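Local coordinates for amino acid adenylation domain-containing protein (Bacillus stratosphericus LAMA 585, PDB 6ULY) that probably activates an alpha-keto acid as its acyl adenylate, the selecting step of a nonribosomal depsipeptide synthetase module, at residues A[270-275]-A[560-565]; A[311-316]-A[320-325]. All coordinates share one frame; numbering follows the deposited sequence.

Interaction 1: residues A[270-275]-A[560-565]; sequences APNFAF and LKTRWQ. With SO4 (sulfate ion), chain P.
N272 and Q565 join two helices of an adenylating enzyme of the ANL clan: helix 272-279, which follows strand 267-270 of the mixed sheet, and the C-terminal helix 560-570. The latter belongs to the C-terminal part of the fold, so the contact probably links that part to the N-terminal core. The polar link is one amide-to-amide hydrogen bond. N272 ND2 donates to Q565 OE1 over 2.8 Å, nearly straight at 167°, reaching a lone pair in the carbonyl plane. The two amide planes are turned 69° apart. Asparagine and glutamine suit such a buried place because each amide donates and accepts at once: N272 OD1 takes a hydrogen bond from N300 ND2, and Q565 NE2 gives one to A304 O. Q565 reaches across because its chain is extended beyond CG (chi2 -178°).

Van der Waals packing lies beside this bond. F273 CB makes an apolar contact with Q565 CB at 3.8 Å and sits 3.5 Å from the backbone Q565 O. The bound adenylate is about 7 Å from the Q565 side chain. A sulfate, probably from the crystallisation liquor, is bound by A304 N and by Q565 NE2, which donates a hydrogen bond to its O4 over 3.1 Å.

Interaction 2: residues A[311-316]-A[320-325]; sequences HRFLHL and HGLKGD. With SO4 (sulfate ion), chain E.
The chain leaves the helix that carries 311-316, turns, and comes back alongside it as the irregular segment 320-325, bringing the CA atoms of L314 and G324 within 5.7 Å. A water bridges the two backbones, donating to L314 O and L322 O, each at 2.6 Å. G321 has phi 90° and psi 13°, where a CB would press on the preceding carbonyl oxygen, so glycine fits this turn. L322 supplies the apolar centre: with CG anti to the backbone N (chi1 -170°), its CD2 is carried to L314 CD2 at 3.9 Å and F313 CE1 at 4.0 Å, crossing both side chains at about a right angle. This is the return from helix 307-317 to strand 327-333, part of a beta-alpha-beta crossover that starts at the neighbouring parallel strand 297-301; M298 of that strand touches both F313 and L322, and I327 touches F313 and L314. L314 divides its branches, CD2 toward L322 and CD1 over G324 O at 3.5 Å. L316 O lies at the edge of the H320 ring, 3.9 Å from CD2, while H320 NE2 is hydrogen-bonded to I285 O. G324 N donates to O2 of a sulfate, probably from the crystallisation liquor, at 3.2 Å.

In the fold
Each contact uses one helix that follows a strand of the mixed sheet, 272-279 after 267-270 and 307-317 after 297-301, and interaction 2 is nested inside the chain loop that interaction 1 closes. Their centres lie about 17 Å apart, yet they touch: F275 O is 3.5 Å from F313 CD2, and the two rings meet edge-to-face where helix 272-279 packs on helix 307-317. Interaction 1 is buried and nearer the centre of the chain, joining elements 285 residues apart through paired amides about 7 Å from the ligand. Interaction 2 is local, partly buried and farther out; leucine and phenylalanine pack there, a water links the two backbones, and exposed K323 is hydrogen-bonded through NZ to S293 O. Each also holds a sulfate ion.

Interaction 1: residues A[270-275]-A[560-565]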
loop_
_atom_site.group_PDB
_atom_site.type_symbol
_atom_site.label_atom_id
_atom_site.label_comp_id
_atom_site.label_asym_id
_atom_site.label_seq_id
_atom_site.Cartn_x
_atom_site.Cartn_y
_atom_site.Cartn_z
ATOM N N ALA A 270 22.435 -8.342 14.535
ATOM C CA ALA A 270 22.220 -7.116 13.781
ATOM C C ALA A 270 21.786 -7.499 12.367
ATOM O O ALA A 270 22.051 -8.619 11.920
ATOM C CB ALA A 270 23.493 -6.254 13.733
ATOM N N PRO A 271 21.113 -6.594 11.655
ATOM C CA PRO A 271 20.902 -6.803 10.219
ATOM C C PRO A 271 22.225 -6.739 9.472
ATOM O O PRO A 271 23.255 -6.311 9.995
ATOM C CB PRO A 271 19.964 -5.661 9.811
ATOM C CG PRO A 271 19.335 -5.195 11.097
ATOM C CD PRO A 271 20.375 -5.420 12.154
ATOM N N ASN A 272 22.180 -7.167 8.212
ATOM C CA ASN A 272 23.411 -7.304 7.440
ATOM C C ASN A 272 24.161 -5.981 7.312
ATOM O O ASN A 272 25.389 -5.981 7.166
ATOM C CB ASN A 272 23.095 -7.869 6.056
ATOM C CG ASN A 272 24.339 -8.281 5.300
ATOM O OD1 ASN A 272 24.940 -9.317 5.591
ATOM N ND2 ASN A 272 24.733 -7.471 4.322
ATOM N N PHE A 273 23.451 -4.848 7.365
ATOM C CA PHE A 273 24.110 -3.559 7.164
ATOM C C PHE A 273 25.140 -3.289 8.254
ATOM O O PHE A 273 26.193 -2.695 7.990
ATOM C CB PHE A 273 23.074 -2.427 7.115
ATOM C CG PHE A 273 22.527 -2.033 8.465
ATOM C CD1 PHE A 273 21.307 -2.514 8.897
ATOM C CD2 PHE A 273 23.226 -1.165 9.294
ATOM C CE1 PHE A 273 20.800 -2.156 10.133
ATOM C CE2 PHE A 273 22.725 -0.808 10.529
ATOM C CZ PHE A 273 21.510 -1.305 10.949
ATOM N N ALA A 274 24.850 -3.706 9.488
ATOM C CA ALA A 274 25.787 -3.468 10.578
ATOM C C ALA A 274 27.096 -4.206 10.338
ATOM O O ALA A 274 28.178 -3.671 10.604
ATOM C CB ALA A 274 25.166 -3.888 11.909
ATOM N N PHE A 275 27.018 -5.437 9.828
ATOM C CA PHE A 275 28.234 -6.165 9.487
ATOM C C PHE A 275 29.008 -5.436 8.400
ATOM O O PHE A 275 30.241 -5.346 8.456
ATOM C CB PHE A 275 27.894 -7.586 9.041
ATOM C CG PHE A 275 27.269 -8.429 10.119
ATOM C CD1 PHE A 275 25.920 -8.309 10.419
ATOM C CD2 PHE A 275 28.026 -9.349 10.828
ATOM C CE1 PHE A 275 25.343 -9.080 11.408
ATOM C CE2 PHE A 275 27.452 -10.125 11.820
ATOM C CZ PHE A 275 26.108 -9.991 12.108
ATOM N N LEU A 560 27.361 -2.817 -3.942
ATOM C CA LEU A 560 26.306 -1.823 -4.117
ATOM C C LEU A 560 25.077 -2.172 -3.284
ATOM O O LEU A 560 24.519 -1.310 -2.594
ATOM C CB LEU A 560 25.948 -1.698 -5.600
ATOM C CG LEU A 560 25.095 -0.505 -6.051
ATOM C CD1 LEU A 560 23.617 -0.728 -5.750
ATOM C CD2 LEU A 560 25.576 0.797 -5.416
ATOM N N LYS A 561 24.637 -3.432 -3.338
ATOM C CA LYS A 561 23.525 -3.858 -2.492
ATOM C C LYS A 561 23.832 -3.631 -1.017
ATOM O O LYS A 561 22.921 -3.356 -0.227
ATOM C CB LYS A 561 23.208 -5.333 -2.743
ATOM C CG LYS A 561 22.023 -5.870 -1.945
ATOM C CD LYS A 561 20.712 -5.226 -2.376
ATOM C CE LYS A 561 19.523 -5.835 -1.647
ATOM N NZ LYS A 561 18.218 -5.367 -2.201
ATOM N N THR A 562 25.104 -3.736 -0.630
ATOM C CA THR A 562 25.492 -3.553 0.764
ATOM C C THR A 562 25.526 -2.083 1.164
ATOM O O THR A 562 25.213 -1.754 2.313
ATOM C CB THR A 562 26.856 -4.212 1.005
ATOM O OG1 THR A 562 26.661 -5.501 1.602
ATOM C CG2 THR A 562 27.749 -3.360 1.904
ATOM N N ARG A 563 25.901 -1.189 0.245
ATOM C CA ARG A 563 25.940 0.231 0.578
ATOM C C ARG A 563 24.536 0.792 0.772
ATOM O O ARG A 563 24.317 1.643 1.643
ATOM C CB ARG A 563 26.684 1.005 -0.511
ATOM C CG ARG A 563 26.641 2.517 -0.337
ATOM C CD ARG A 563 27.496 3.227 -1.376
ATOM N NE ARG A 563 27.291 4.674 -1.359
ATOM C CZ ARG A 563 27.803 5.496 -0.446
ATOM N NH1 ARG A 563 28.549 5.018 0.542
ATOM N NH2 ARG A 563 27.563 6.798 -0.519
ATOM N N TRP A 564 23.570 0.330 -0.029
ATOM C CA TRP A 564 22.200 0.808 0.124
ATOM C C TRP A 564 21.568 0.296 1.412
ATOM O O TRP A 564 20.741 0.991 2.012
ATOM C CB TRP A 564 21.362 0.400 -1.088
ATOM C CG TRP A 564 21.717 1.157 -2.336
ATOM C CD1 TRP A 564 22.711 2.082 -2.481
ATOM C CD2 TRP A 564 21.074 1.058 -3.613
ATOM N NE1 TRP A 564 22.730 2.562 -3.767
ATOM C CE2 TRP A 564 21.735 1.950 -4.483
ATOM C CE3 TRP A 564 20.007 0.301 -4.106
ATOM C CZ2 TRP A 564 21.362 2.106 -5.816
ATOM C CZ3 TRP A 564 19.638 0.458 -5.430
ATOM C CH2 TRP A 564 20.316 1.352 -6.270
ATOM N N GLN A 565 21.937 -0.911 1.852
ATOM C CA GLN A 565 21.512 -1.370 3.170
ATOM C C GLN A 565 21.983 -0.414 4.259
ATOM O O GLN A 565 21.258 -0.157 5.228
ATOM C CB GLN A 565 22.047 -2.776 3.440
ATOM C CG GLN A 565 21.310 -3.890 2.729
ATOM C CD GLN A 565 21.870 -5.256 3.084
ATOM O OE1 GLN A 565 22.968 -5.365 3.636
ATOM N NE2 GLN A 565 21.115 -6.306 2.775
HETATM S S SO4 P . 17.146 -6.019 1.739
HETATM O O1 SO4 P . 16.470 -7.015 2.477
HETATM O O2 SO4 P . 16.340 -5.659 0.636
HETATM O O3 SO4 P . 17.382 -4.869 2.525
HETATM O O4 SO4 P . 18.378 -6.500 1.246
#

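Interaction 2: residues A[311-316]-A[320-325]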
loop_
_atom_site.group_PDB
_atom_site.type_symbol
_atom_site.label_atom_id
_atom_site.label_comp_id
_atom_site.label_asym_id
_atom_site.label_seq_id
_atom_site.Cartn_x
_atom_site.Cartn_y
_atom_site.Cartn_z
ATOM N N HIS A 311 31.615 -13.093 5.218
ATOM C CA HIS A 311 32.944 -13.682 5.100
ATOM C C HIS A 311 34.022 -12.652 5.407
ATOM O O HIS A 311 34.974 -12.932 6.147
ATOM C CB HIS A 311 33.146 -14.265 3.702
ATOM C CG HIS A 311 34.472 -14.935 3.519
ATOM N ND1 HIS A 311 35.454 -14.431 2.693
ATOM C CD2 HIS A 311 34.984 -16.062 4.069
ATOM C CE1 HIS A 311 36.510 -15.224 2.734
ATOM N NE2 HIS A 311 36.251 -16.221 3.561
ATOM N N ARG A 312 33.893 -11.449 4.842
ATOM C CA ARG A 312 34.846 -10.388 5.149
ATOM C C ARG A 312 34.793 -10.026 6.627
ATOM O O ARG A 312 35.826 -9.765 7.251
ATOM C CB ARG A 312 34.557 -9.161 4.282
ATOM C CG ARG A 312 35.574 -8.039 4.420
ATOM C CD ARG A 312 36.897 -8.408 3.771
ATOM N NE ARG A 312 38.004 -7.607 4.285
ATOM C CZ ARG A 312 39.278 -7.798 3.960
ATOM N NH1 ARG A 312 39.614 -8.766 3.115
ATOM N NH2 ARG A 312 40.220 -7.021 4.479
ATOM N N PHE A 313 33.591 -10.009 7.203
ATOM C CA PHE A 313 33.440 -9.719 8.623
ATOM C C PHE A 313 34.205 -10.728 9.470
ATOM O O PHE A 313 34.908 -10.355 10.416
ATOM C CB PHE A 313 31.952 -9.723 8.973
ATOM C CG PHE A 313 31.636 -9.249 10.357
ATOM C CD1 PHE A 313 31.627 -10.134 11.423
ATOM C CD2 PHE A 313 31.293 -7.926 10.586
ATOM C CE1 PHE A 313 31.310 -9.704 12.691
ATOM C CE2 PHE A 313 30.973 -7.491 11.850
ATOM C CZ PHE A 313 30.984 -8.381 12.907
ATOM N N LEU A 314 34.081 -12.016 9.140
ATOM C CA LEU A 314 34.786 -13.047 9.897
ATOM C C LEU A 314 36.291 -12.965 9.670
ATOM O O LEU A 314 37.080 -13.222 10.588
ATOM C CB LEU A 314 34.261 -14.429 9.510
ATOM C CG LEU A 314 32.782 -14.699 9.801
ATOM C CD1 LEU A 314 32.316 -15.951 9.071
ATOM C CD2 LEU A 314 32.537 -14.827 11.300
ATOM N N HIS A 315 36.705 -12.615 8.452
ATOM C CA HIS A 315 38.126 -12.504 8.147
ATOM C C HIS A 315 38.749 -11.324 8.884
ATOM O O HIS A 315 39.809 -11.455 9.507
ATOM C CB HIS A 315 38.310 -12.368 6.634
ATOM C CG HIS A 315 39.738 -12.365 6.186
ATOM N ND1 HIS A 315 40.412 -11.209 5.854
ATOM C CD2 HIS A 315 40.617 -13.379 5.998
ATOM C CE1 HIS A 315 41.646 -11.510 5.490
ATOM N NE2 HIS A 315 41.796 -12.820 5.569
ATOM N N LEU A 316 38.085 -10.165 8.845
ATOM C CA LEU A 316 38.630 -8.976 9.490
ATOM C C LEU A 316 38.788 -9.177 10.990
ATOM O O LEU A 316 39.754 -8.690 11.590
ATOM C CB LEU A 316 37.730 -7.769 9.219
ATOM C CG LEU A 316 37.846 -7.095 7.851
ATOM C CD1 LEU A 316 36.756 -6.051 7.685
ATOM C CD2 LEU A 316 39.212 -6.458 7.671
ATOM N N HIS A 320 41.242 -10.831 16.077
ATOM C CA HIS A 320 40.766 -10.381 17.378
ATOM C C HIS A 320 40.046 -11.480 18.156
ATOM O O HIS A 320 39.390 -11.186 19.161
ATOM C CB HIS A 320 39.848 -9.165 17.210
ATOM C CG HIS A 320 40.511 -8.001 16.538
ATOM N ND1 HIS A 320 41.328 -7.118 17.212
ATOM C CD2 HIS A 320 40.482 -7.580 15.252
ATOM C CE1 HIS A 320 41.771 -6.201 16.370
ATOM N NE2 HIS A 320 41.272 -6.459 15.174
ATOM N N GLY A 321 40.154 -12.731 17.719
ATOM C CA GLY A 321 39.600 -13.845 18.459
ATOM C C GLY A 321 38.173 -14.225 18.126
ATOM O O GLY A 321 37.566 -14.992 18.883
ATOM N N LEU A 322 37.611 -13.728 17.029
ATOM C CA LEU A 322 36.263 -14.125 16.638
ATOM C C LEU A 322 36.333 -15.448 15.887
ATOM O O LEU A 322 36.936 -15.525 14.812
ATOM C CB LEU A 322 35.603 -13.055 15.774
ATOM C CG LEU A 322 34.107 -13.289 15.529
ATOM C CD1 LEU A 322 33.299 -12.913 16.766
ATOM C CD2 LEU A 322 33.620 -12.524 14.310
ATOM N N LYS A 323 35.730 -16.489 16.457
ATOM C CA LYS A 323 35.680 -17.771 15.773
ATOM C C LYS A 323 34.899 -17.628 14.472
ATOM O O LYS A 323 33.964 -16.830 14.366
ATOM C CB LYS A 323 35.040 -18.833 16.667
ATOM C CG LYS A 323 35.976 -19.385 17.730
ATOM C CD LYS A 323 35.233 -20.242 18.756
ATOM C CE LYS A 323 34.536 -19.387 19.810
ATOM N NZ LYS A 323 35.508 -18.658 20.683
ATOM N N GLY A 324 35.299 -18.408 13.471
ATOM C CA GLY A 324 34.766 -18.294 12.133
ATOM C C GLY A 324 33.406 -18.910 11.906
ATOM O O GLY A 324 32.946 -18.943 10.761
ATOM N N ASP A 325 32.742 -19.395 12.959
ATOM C CA ASP A 325 31.448 -20.062 12.836
ATOM C C ASP A 325 30.382 -19.404 13.705
ATOM O O ASP A 325 29.340 -20.012 13.966
ATOM C CB ASP A 325 31.576 -21.545 13.200
ATOM C CG ASP A 325 31.893 -21.764 14.674
ATOM O OD1 ASP A 325 32.378 -20.820 15.335
ATOM O OD2 ASP A 325 31.658 -22.884 15.174
HETATM S S SO4 E . 38.780 -20.784 14.192
HETATM O O1 SO4 E . 38.541 -22.193 14.098
HETATM O O2 SO4 E . 37.992 -20.102 13.210
HETATM O O3 SO4 E . 38.421 -20.322 15.500
HETATM O O4 SO4 E . 40.168 -20.518 13.955
HETATM O O HOH W 1 36.732 -15.263 12.233
#